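Local coordinates for ectonucleotide pyrophosphatase/phosphodiesterase family member 5 (Mus musculus, PDB 5VEO), which probably hydrolyses phosphodiester bonds in a restricted range of nucleotide substrates outside the cell, at a zinc-containing active site, at residues H276-V281 and V305-W310; D251-A256 and G309-Q314; G226-S231 and H325-A330. The protein carries 1 engineered substitution. All blocks are in the same frame, centred on the assembly; numbering follows the deposited sequence. Where two conformers were deposited one is given.

Contact 1 of 3, residues H276-V281 and V305-W310; sequences HPNLTV and VADEGW. With NAG (2-acetamido-2-deoxy-beta-D-glucopyranose), chain B.
Two hydrogen bonds grip Asp307 OD2. Asn278 ND2 gives its N-H to the anti lone pair, 2.9 Å from Asp307 OD2, and a water that also donates to Pro277 O supplies the second. Asp307 OD1 accepts from a second water, 2.6 Å away, which also donates to Val305 O and accepts from Thr280 OG1. Asp307 N in turn donates to Asn278 O at 2.9 Å, so backbone and side chain both join the two residues. Asn278 ND2 is covalently bonded to C1 of the N-acetylglucosamine, so Asp307 holds a glycosylated amide: Asn278, Leu279 and Thr280 form an N-glycosylation sequon. It lies where edge strand 279-283 of a four-stranded antiparallel sheet begins against the end of strand 302-306. In the hydrogen-bonded pair Thr280-Val305, Thr280 N is 2.9 Å from Val305 O; Leu279 and Ala306 form the adjoining non-hydrogen-bonded pair. Trp310, at the end of the turn that follows strand 302-306, backs the amide. Asn278 CB makes a CH-pi contact 3.6 Å from the centroid of the Trp310 five-membered ring, and the amide stacks over the indole, planes 20° apart, putting Asn278 OD1 3.0 Å from Trp310 CZ2. An alanine at Trp310 would probably cost the amide this flat support and His276 its aromatic partner. The His276 imidazole turns an edge to the indole face, planes at 64°, while its ND1 accepts from Asn278 N.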
loop_
_atom_site.group_PDB
_atom_site.type_symbol
_atom_site.label_atom_id
_atom_site.label_comp_id
_atom_site.label_asym_id
_atom_site.label_seq_id
_atom_site.Cartn_x
_atom_site.Cartn_y
_atom_site.Cartn_z
ATOM N N HIS A 276 12.011 16.967 20.289
ATOM C CA HIS A 276 13.054 16.412 19.444
ATOM C C HIS A 276 12.954 17.059 18.069
ATOM O O HIS A 276 11.847 17.164 17.519
ATOM C CB HIS A 276 12.920 14.896 19.333
ATOM C CG HIS A 276 14.115 14.249 18.725
ATOM N ND1 HIS A 276 14.427 14.383 17.390
ATOM C CD2 HIS A 276 15.106 13.510 19.278
ATOM C CE1 HIS A 276 15.558 13.746 17.147
ATOM N NE2 HIS A 276 15.986 13.199 18.274
ATOM N N PRO A 277 14.070 17.507 17.484
ATOM C CA PRO A 277 13.993 18.247 16.210
ATOM C C PRO A 277 13.425 17.433 15.066
ATOM O O PRO A 277 12.925 18.015 14.090
ATOM C CB PRO A 277 15.456 18.637 15.938
ATOM C CG PRO A 277 16.281 17.679 16.768
ATOM C CD PRO A 277 15.451 17.395 17.986
ATOM N N ASN A 278 13.484 16.105 15.146
ATOM C CA ASN A 278 13.047 15.256 14.041
ATOM C C ASN A 278 11.728 14.557 14.330
ATOM O O ASN A 278 11.344 13.625 13.612
ATOM C CB ASN A 278 14.143 14.249 13.692
ATOM C CG ASN A 278 15.411 14.954 13.272
ATOM O OD1 ASN A 278 16.413 14.922 13.971
ATOM N ND2 ASN A 278 15.348 15.636 12.129
ATOM N N LEU A 279 10.991 15.029 15.322
ATOM C CA LEU A 279 9.653 14.529 15.613
ATOM C C LEU A 279 8.705 15.718 15.612
ATOM O O LEU A 279 8.781 16.580 16.497
ATOM C CB LEU A 279 9.608 13.806 16.955
ATOM C CG LEU A 279 8.260 13.168 17.246
ATOM C CD1 LEU A 279 7.992 11.947 16.351
ATOM C CD2 LEU A 279 8.209 12.774 18.685
ATOM N N THR A 280 7.819 15.774 14.628
ATOM C CA THR A 280 6.859 16.865 14.530
ATOM C C THR A 280 5.537 16.392 15.111
ATOM O O THR A 280 4.908 15.456 14.590
ATOM C CB THR A 280 6.690 17.346 13.092
ATOM O OG1 THR A 280 7.959 17.755 12.574
ATOM C CG2 THR A 280 5.714 18.524 13.031
ATOM N N VAL A 281 5.104 17.052 16.179
ATOM C CA VAL A 281 3.918 16.646 16.923
ATOM C C VAL A 281 2.736 17.495 16.470
ATOM O O VAL A 281 2.763 18.729 16.599
ATOM C CB VAL A 281 4.144 16.785 18.437
ATOM C CG1 VAL A 281 2.904 16.351 19.199
ATOM C CG2 VAL A 281 5.371 15.979 18.879
ATOM N N VAL A 305 5.039 12.691 13.907
ATOM C CA VAL A 305 5.597 12.185 12.660
ATOM C C VAL A 305 7.109 12.352 12.695
ATOM O O VAL A 305 7.621 13.476 12.823
ATOM C CB VAL A 305 5.010 12.918 11.442
ATOM C CG1 VAL A 305 5.637 12.370 10.170
ATOM C CG2 VAL A 305 3.488 12.823 11.423
ATOM N N ALA A 306 7.825 11.240 12.564
ATOM C CA ALA A 306 9.283 11.297 12.481
ATOM C C ALA A 306 9.718 11.683 11.078
ATOM O O ALA A 306 9.095 11.280 10.084
ATOM C CB ALA A 306 9.910 9.958 12.848
ATOM N N ASP A 307 10.789 12.473 11.009
ATOM C CA ASP A 307 11.415 12.791 9.734
ATOM C C ASP A 307 12.002 11.540 9.091
ATOM O O ASP A 307 12.287 10.536 9.755
ATOM C CB ASP A 307 12.519 13.830 9.909
ATOM C CG ASP A 307 11.981 15.206 10.273
ATOM O OD1 ASP A 307 10.817 15.556 9.892
ATOM O OD2 ASP A 307 12.751 15.943 10.926
ATOM N N GLU A 308 12.181 11.625 7.775
ATOM C CA GLU A 308 12.731 10.532 6.985
ATOM C C GLU A 308 13.973 9.920 7.634
ATOM O O GLU A 308 14.943 10.618 7.944
ATOM C CB GLU A 308 13.070 11.043 5.590
ATOM C CG GLU A 308 13.406 9.938 4.659
ATOM C CD GLU A 308 13.642 10.405 3.244
ATOM O OE1 GLU A 308 14.288 11.452 3.039
ATOM O OE2 GLU A 308 13.195 9.691 2.342
ATOM N N GLY A 309 13.950 8.598 7.808
ATOM C CA GLY A 309 15.090 7.858 8.315
ATOM C C GLY A 309 15.242 7.856 9.821
ATOM O O GLY A 309 16.215 7.275 10.326
ATOM N N TRP A 310 14.307 8.466 10.544
ATOM C CA TRP A 310 14.266 8.457 11.997
ATOM C C TRP A 310 13.265 7.419 12.496
ATOM O O TRP A 310 12.225 7.166 11.866
ATOM C CB TRP A 310 13.909 9.855 12.533
ATOM C CG TRP A 310 15.087 10.775 12.429
ATOM C CD1 TRP A 310 15.529 11.419 11.318
ATOM C CD2 TRP A 310 16.031 11.064 13.461
ATOM N NE1 TRP A 310 16.678 12.112 11.595
ATOM C CE2 TRP A 310 17.000 11.922 12.912
ATOM C CE3 TRP A 310 16.134 10.698 14.803
ATOM C CZ2 TRP A 310 18.076 12.397 13.650
ATOM C CZ3 TRP A 310 17.183 11.201 15.546
ATOM C CH2 TRP A 310 18.136 12.041 14.970
HETATM C C1 NAG B . 16.451 16.400 11.615
HETATM C C2 NAG B . 16.264 16.771 10.160
HETATM C C3 NAG B . 17.355 17.749 9.698
HETATM C C4 NAG B . 17.569 18.904 10.674
HETATM C C5 NAG B . 17.663 18.397 12.102
HETATM C C6 NAG B . 17.702 19.511 13.130
HETATM C C7 NAG B . 15.449 15.293 8.352
HETATM C C8 NAG B . 15.706 14.012 7.607
HETATM N N2 NAG B . 16.304 15.564 9.340
HETATM O O3 NAG B . 16.979 18.281 8.437
HETATM O O4 NAG B . 18.805 19.553 10.352
HETATM O O5 NAG B . 16.518 17.607 12.421
HETATM O O6 NAG B . 18.374 19.030 14.283
HETATM O O7 NAG B . 14.527 16.038 8.056
HETATM O O HOH W 1 11.149 17.851 11.978
HETATM O O HOH W 2 8.435 15.345 10.969
#

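Contact 2 of 3, residues D251-A256 and G309-Q314; sequences DHSPVA and GWYILQ
Polar bonding between D251-A256 and G309-Q314 centres on one hydroxyl. Ser253 holds OG anti to its backbone N, and from there Ser253 OG accepts the amide of Ile312 in an almost straight bond, 2.8 Å from Ile312 N with an angle of 176° at the hydrogen. A water sits 2.8 Å from Ser253 OG and gives a weak hydrogen bond to Trp310 O. The same water lies over the centre of the Tyr311 ring, 3.1 Å above its plane. Tyr311 starts out pointing away from Ser253, but with chi1 at -132°, well off the staggered positions, its ring swings back until Tyr311 CD2 is 3.5 Å from Ser253 OG.

The chain runs from His252 through a cis peptide before Pro254 into strand 255-260 of the four-stranded antiparallel sheet, whereas strand 311-313 pairs in parallel with strand 235-237, Tyr311 bonding through its backbone to Arg234 and Ile236. The contact therefore joins the loop leading into an inner strand of the four-stranded sheet to strand 311-313 of the two-stranded one, through a serine side chain.

Apolar contact belongs mainly to Ile312. Its CG1 is anti to the carbonyl carbon and chi2 is extended, which carries Ile312 CD1 to Ala256 CB, 3.9 Å away, and to within 3.5 Å of Pro254 O. Ile312 CB lies 3.6 Å from His252 O, a buried carbonyl oxygen that finds no polar partner.

At the partly exposed end, the His252 ring and the Gln314 amide cross with planes at 90°, touching loosely. Asp318 OD2 ties the two together by bonding both His252 ND1 and Gln314 N, and Gln314 NE2 binds Tyr247 OH.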
loop_
_atom_site.group_PDB
_atom_site.type_symbol
_atom_site.label_atom_id
_atom_site.label_comp_id
_atom_site.label_asym_id
_atom_site.label_seq_id
_atom_site.Cartn_x
_atom_site.Cartn_y
_atom_site.Cartn_z
ATOM N N ASP A 251 -0.119 3.204 17.313
ATOM C CA ASP A 251 0.784 2.842 16.225
ATOM C C ASP A 251 2.128 3.482 16.551
ATOM O O ASP A 251 2.157 4.591 17.093
ATOM C CB ASP A 251 0.227 3.331 14.885
ATOM C CG ASP A 251 0.886 2.667 13.684
ATOM O OD1 ASP A 251 1.532 1.594 13.847
ATOM O OD2 ASP A 251 0.712 3.212 12.564
ATOM N N HIS A 252 3.243 2.792 16.260
ATOM C CA HIS A 252 4.542 3.198 16.846
ATOM C C HIS A 252 5.413 4.106 15.970
ATOM O O HIS A 252 5.735 5.233 16.359
ATOM C CB HIS A 252 5.349 1.958 17.257
ATOM C CG HIS A 252 4.824 1.261 18.482
ATOM N ND1 HIS A 252 5.630 0.906 19.544
ATOM C CD2 HIS A 252 3.576 0.843 18.806
ATOM C CE1 HIS A 252 4.902 0.299 20.467
ATOM N NE2 HIS A 252 3.650 0.248 20.046
ATOM N N SER A 253 5.892 3.600 14.845
ATOM C CA SER A 253 6.906 4.331 14.056
ATOM C C SER A 253 6.652 4.099 12.583
ATOM O O SER A 253 6.324 2.982 12.190
ATOM C CB SER A 253 8.325 3.888 14.419
ATOM O OG SER A 253 9.316 4.739 13.847
ATOM N N PRO A 254 6.846 5.134 11.749
ATOM C CA PRO A 254 7.342 6.484 12.035
ATOM C C PRO A 254 6.241 7.512 12.268
ATOM O O PRO A 254 6.526 8.709 12.409
ATOM C CB PRO A 254 8.128 6.816 10.780
ATOM C CG PRO A 254 7.324 6.166 9.689
ATOM C CD PRO A 254 6.801 4.885 10.292
ATOM N N VAL A 255 5.000 7.058 12.334
ATOM C CA VAL A 255 3.877 7.942 12.642
ATOM C C VAL A 255 3.261 7.425 13.933
ATOM O O VAL A 255 2.488 6.461 13.941
ATOM C CB VAL A 255 2.871 8.019 11.498
ATOM C CG1 VAL A 255 1.712 8.966 11.858
ATOM C CG2 VAL A 255 3.601 8.484 10.230
ATOM N N ALA A 256 3.644 8.038 15.040
ATOM C CA ALA A 256 3.164 7.625 16.351
ATOM C C ALA A 256 1.759 8.177 16.558
ATOM O O ALA A 256 1.554 9.398 16.579
ATOM C CB ALA A 256 4.117 8.115 17.440
ATOM N N GLY A 309 13.950 8.598 7.808
ATOM C CA GLY A 309 15.090 7.858 8.315
ATOM C C GLY A 309 15.242 7.856 9.821
ATOM O O GLY A 309 16.215 7.275 10.326
ATOM N N TRP A 310 14.307 8.466 10.544
ATOM C CA TRP A 310 14.266 8.457 11.997
ATOM C C TRP A 310 13.265 7.419 12.496
ATOM O O TRP A 310 12.225 7.166 11.866
ATOM C CB TRP A 310 13.909 9.855 12.533
ATOM C CG TRP A 310 15.087 10.775 12.429
ATOM C CD1 TRP A 310 15.529 11.419 11.318
ATOM C CD2 TRP A 310 16.031 11.064 13.461
ATOM N NE1 TRP A 310 16.678 12.112 11.595
ATOM C CE2 TRP A 310 17.000 11.922 12.912
ATOM C CE3 TRP A 310 16.134 10.698 14.803
ATOM C CZ2 TRP A 310 18.076 12.397 13.650
ATOM C CZ3 TRP A 310 17.183 11.201 15.546
ATOM C CH2 TRP A 310 18.136 12.041 14.970
ATOM N N TYR A 311 13.592 6.821 13.638
ATOM C CA TYR A 311 12.791 5.758 14.237
ATOM C C TYR A 311 12.235 6.227 15.569
ATOM O O TYR A 311 12.945 6.850 16.354
ATOM C CB TYR A 311 13.610 4.475 14.474
ATOM C CG TYR A 311 12.925 3.229 13.987
ATOM C CD1 TYR A 311 13.313 2.638 12.783
ATOM C CD2 TYR A 311 11.903 2.625 14.719
ATOM C CE1 TYR A 311 12.690 1.512 12.306
ATOM C CE2 TYR A 311 11.263 1.490 14.240
ATOM C CZ TYR A 311 11.678 0.927 13.042
ATOM O OH TYR A 311 11.081 -0.211 12.540
ATOM N N ILE A 312 10.964 5.932 15.819
ATOM C CA ILE A 312 10.350 6.195 17.115
ATOM C C ILE A 312 10.304 4.899 17.902
ATOM O O ILE A 312 9.695 3.916 17.460
ATOM C CB ILE A 312 8.939 6.776 16.973
ATOM C CG1 ILE A 312 8.954 7.981 16.042
ATOM C CG2 ILE A 312 8.379 7.121 18.363
ATOM C CD1 ILE A 312 7.570 8.474 15.706
ATOM N N LEU A 313 10.929 4.911 19.072
ATOM C CA LEU A 313 10.914 3.789 19.999
ATOM C C LEU A 313 10.212 4.245 21.262
ATOM O O LEU A 313 10.487 5.337 21.768
ATOM C CB LEU A 313 12.318 3.302 20.345
ATOM C CG LEU A 313 12.920 2.256 19.394
ATOM C CD1 LEU A 313 13.167 2.753 18.022
ATOM C CD2 LEU A 313 14.221 1.725 19.979
ATOM N N GLN A 314 9.285 3.438 21.753
ATOM C CA GLN A 314 8.627 3.837 22.978
ATOM C C GLN A 314 9.594 3.730 24.139
ATOM O O GLN A 314 9.671 4.629 24.979
ATOM C CB GLN A 314 7.386 3.001 23.227
ATOM C CG GLN A 314 6.610 3.562 24.368
ATOM C CD GLN A 314 5.274 2.916 24.516
ATOM O OE1 GLN A 314 5.066 1.776 24.089
ATOM N NE2 GLN A 314 4.345 3.639 25.109
HETATM O O HOH W 3 10.723 4.104 11.558
#

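Contact 3 of 3, residues G226-S231 and H325-A330; sequences GMTQCS and HGYDNA. With ZN (zinc ion), chain D; AMP (adenosine monophosphate), chain Q.
The two backbones come nearest where Met227 CA and His325 CA stand 5.1 Å apart, at the end of a short antiparallel ribbon in which Thr228 pairs with Asn324. This is the zinc site of the alkaline phosphatase superfamily: the chain reaches Gly226 directly from His225, a ligand of one zinc, while His325 binds the neighbouring one. His325 NE2 is 2.1 Å from that ion, which Asp177 and His181 also hold; AMP O2P binds it at 1.9 Å. The imidazole is reached through the crowded first torsion, CG between backbone N and carbonyl carbon (chi1 55°). Its ND1 bonds to Thr56 O, which fixes the rotation of the ring and may strengthen NE2 as a donor to the metal. Segment 226-231 packs against this ligand: Gly226 O lies 3.5 Å from His325 CB, and Met227, bent at chi2 and chi3, brings SD to the ring edge in the ring plane and CE to 3.7 Å from His325 CD2. Farther from the metal, Thr228 CG2 presses on Tyr327 CE2 at 3.5 Å, while Thr228 OG1 turns to Glu333. Tyr327 OH bonds to Trp310 O and has Cys230 SG 3.5 Å away.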
loop_
_atom_site.group_PDB
_atom_site.type_symbol
_atom_site.label_atom_id
_atom_site.label_comp_id
_atom_site.label_asym_id
_atom_site.label_seq_id
_atom_site.Cartn_x
_atom_site.Cartn_y
_atom_site.Cartn_z
ATOM N N GLY A 226 7.672 2.812 -0.912
ATOM C CA GLY A 226 9.084 2.521 -0.978
ATOM C C GLY A 226 9.664 2.156 0.373
ATOM O O GLY A 226 9.056 1.422 1.169
ATOM N N MET A 227 10.869 2.653 0.637
ATOM C CA MET A 227 11.599 2.257 1.834
ATOM C C MET A 227 12.747 3.236 2.042
ATOM O O MET A 227 13.334 3.715 1.070
ATOM C CB MET A 227 12.143 0.823 1.687
ATOM C CG MET A 227 12.711 0.172 2.947
ATOM S SD MET A 227 11.455 -0.341 4.160
ATOM C CE MET A 227 10.628 -1.645 3.277
ATOM N N THR A 228 13.055 3.542 3.292
ATOM C CA THR A 228 14.183 4.416 3.595
ATOM C C THR A 228 15.041 3.789 4.690
ATOM O O THR A 228 14.580 2.965 5.488
ATOM C CB THR A 228 13.747 5.860 3.962
ATOM O OG1 THR A 228 14.856 6.769 3.817
ATOM C CG2 THR A 228 13.325 5.985 5.361
ATOM N N GLN A 229 16.311 4.177 4.680
ATOM C CA GLN A 229 17.298 3.634 5.604
ATOM C C GLN A 229 17.162 4.265 6.981
ATOM O O GLN A 229 17.164 5.500 7.128
ATOM C CB GLN A 229 18.709 3.865 5.063
ATOM C CG GLN A 229 19.789 3.116 5.809
ATOM C CD GLN A 229 19.897 1.645 5.407
ATOM O OE1 GLN A 229 19.404 1.233 4.366
ATOM N NE2 GLN A 229 20.556 0.856 6.233
ATOM N N CYS A 230 17.136 3.410 7.989
ATOM C CA CYS A 230 17.114 3.807 9.386
ATOM C C CYS A 230 18.441 3.464 10.056
ATOM O O CYS A 230 19.287 2.767 9.494
ATOM C CB CYS A 230 15.952 3.138 10.106
ATOM S SG CYS A 230 14.348 3.732 9.451
ATOM N N SER A 231 18.602 3.966 11.276
ATOM C CA SER A 231 19.868 3.860 11.994
ATOM C C SER A 231 19.630 3.945 13.493
ATOM O O SER A 231 18.830 4.764 13.945
ATOM C CB SER A 231 20.824 4.981 11.610
ATOM O OG SER A 231 22.008 4.921 12.410
ATOM N N HIS A 325 9.185 2.542 6.373
ATOM C CA HIS A 325 8.334 3.388 5.557
ATOM C C HIS A 325 7.154 3.798 6.429
ATOM O O HIS A 325 7.020 3.350 7.569
ATOM C CB HIS A 325 7.901 2.636 4.290
ATOM C CG HIS A 325 7.239 1.331 4.594
ATOM N ND1 HIS A 325 5.884 1.224 4.806
ATOM C CD2 HIS A 325 7.758 0.104 4.839
ATOM C CE1 HIS A 325 5.587 -0.032 5.108
ATOM N NE2 HIS A 325 6.710 -0.725 5.154
ATOM N N GLY A 326 6.285 4.628 5.878
ATOM C CA GLY A 326 5.232 5.271 6.639
ATOM C C GLY A 326 5.362 6.772 6.688
ATOM O O GLY A 326 4.386 7.459 7.026
ATOM N N TYR A 327 6.530 7.286 6.306
ATOM C CA TYR A 327 6.848 8.702 6.295
ATOM C C TYR A 327 5.999 9.482 5.282
ATOM O O TYR A 327 5.307 8.927 4.424
ATOM C CB TYR A 327 8.328 8.890 5.962
ATOM C CG TYR A 327 9.256 8.133 6.885
ATOM C CD1 TYR A 327 9.645 8.676 8.100
ATOM C CD2 TYR A 327 9.719 6.873 6.562
ATOM C CE1 TYR A 327 10.488 7.987 8.959
ATOM C CE2 TYR A 327 10.555 6.176 7.412
ATOM C CZ TYR A 327 10.939 6.732 8.606
ATOM O OH TYR A 327 11.763 6.030 9.449
ATOM N N ASP A 328 6.076 10.809 5.414
ATOM C CA ASP A 328 5.505 11.776 4.485
ATOM C C ASP A 328 5.472 11.248 3.049
ATOM O O ASP A 328 6.518 10.873 2.492
ATOM C CB ASP A 328 6.344 13.053 4.578
ATOM C CG ASP A 328 5.730 14.248 3.889
ATOM O OD1 ASP A 328 4.827 14.108 3.057
ATOM O OD2 ASP A 328 6.211 15.356 4.194
ATOM N N ASN A 329 4.279 11.245 2.425
ATOM C CA ASN A 329 4.148 10.737 1.064
ATOM C C ASN A 329 4.724 11.677 0.012
ATOM O O ASN A 329 4.746 11.312 -1.167
ATOM C CB ASN A 329 2.685 10.428 0.731
ATOM C CG ASN A 329 1.803 11.655 0.733
ATOM O OD1 ASN A 329 2.024 12.616 1.482
ATOM N ND2 ASN A 329 0.781 11.627 -0.107
ATOM N N ALA A 330 5.163 12.881 0.387
ATOM C CA ALA A 330 5.873 13.720 -0.567
ATOM C C ALA A 330 7.300 13.243 -0.805
ATOM O O ALA A 330 7.938 13.678 -1.764
ATOM C CB ALA A 330 5.896 15.164 -0.073
HETATM ZN ZN ZN D . 6.797 -2.779 5.293
HETATM P P AMP Q . 3.784 -3.032 5.426
HETATM O O1P AMP Q . 2.982 -1.862 5.910
HETATM O O2P AMP Q . 5.106 -3.169 6.191
HETATM O O3P AMP Q . 4.030 -3.010 3.920
HETATM O "O5'" AMP Q . 2.952 -4.370 5.710
HETATM C "C5'" AMP Q . 3.211 -5.532 4.907
HETATM C "C4'" AMP Q . 3.090 -6.827 5.662
HETATM O "O4'" AMP Q . 1.710 -7.107 5.856
HETATM C "C3'" AMP Q . 3.643 -8.028 4.892
HETATM O "O3'" AMP Q . 4.858 -8.464 5.460
HETATM C "C2'" AMP Q . 2.573 -9.116 5.037
HETATM O "O2'" AMP Q . 3.041 -10.352 5.503
HETATM C "C1'" AMP Q . 1.576 -8.499 5.996
HETATM N N9 AMP Q . 0.206 -8.859 5.702
HETATM C C8 AMP Q . -0.506 -8.555 4.603
HETATM N N7 AMP Q . -1.761 -9.056 4.719
HETATM C C5 AMP Q . -1.816 -9.675 5.928
HETATM C C6 AMP Q . -2.833 -10.410 6.707
HETATM N N6 AMP Q . -4.067 -10.586 6.200
HETATM N N1 AMP Q . -2.495 -10.888 7.917
HETATM C C2 AMP Q . -1.272 -10.724 8.452
HETATM N N3 AMP Q . -0.291 -10.062 7.817
HETATM C C4 AMP Q . -0.521 -9.546 6.567
#

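Overall arrangement
Contact 1 is the most superficial of the three, a glycosylated strand end where waters and a carboxylate do much of the work; contacts 2 and 3 are buried. Contacts 1 and 2 share Gly309 and Trp310 and meet in one sheet, since strands 302-306 and 255-260 are neighbours: Ala306 N probably bonds to Pro254 O, and Leu279 packs on Ile312. Paired strand backbones mark contact 1, a single serine bond and an isoleucine contact 2; contact 3 is side-chain packing by Met227, Thr228 and Cys230 against a zinc ligand and a tyrosine. Tyr327 connects them through Trp310 O and Pro254, so the chain that continues from His325 packs against the strand ends of contacts 1 and 2.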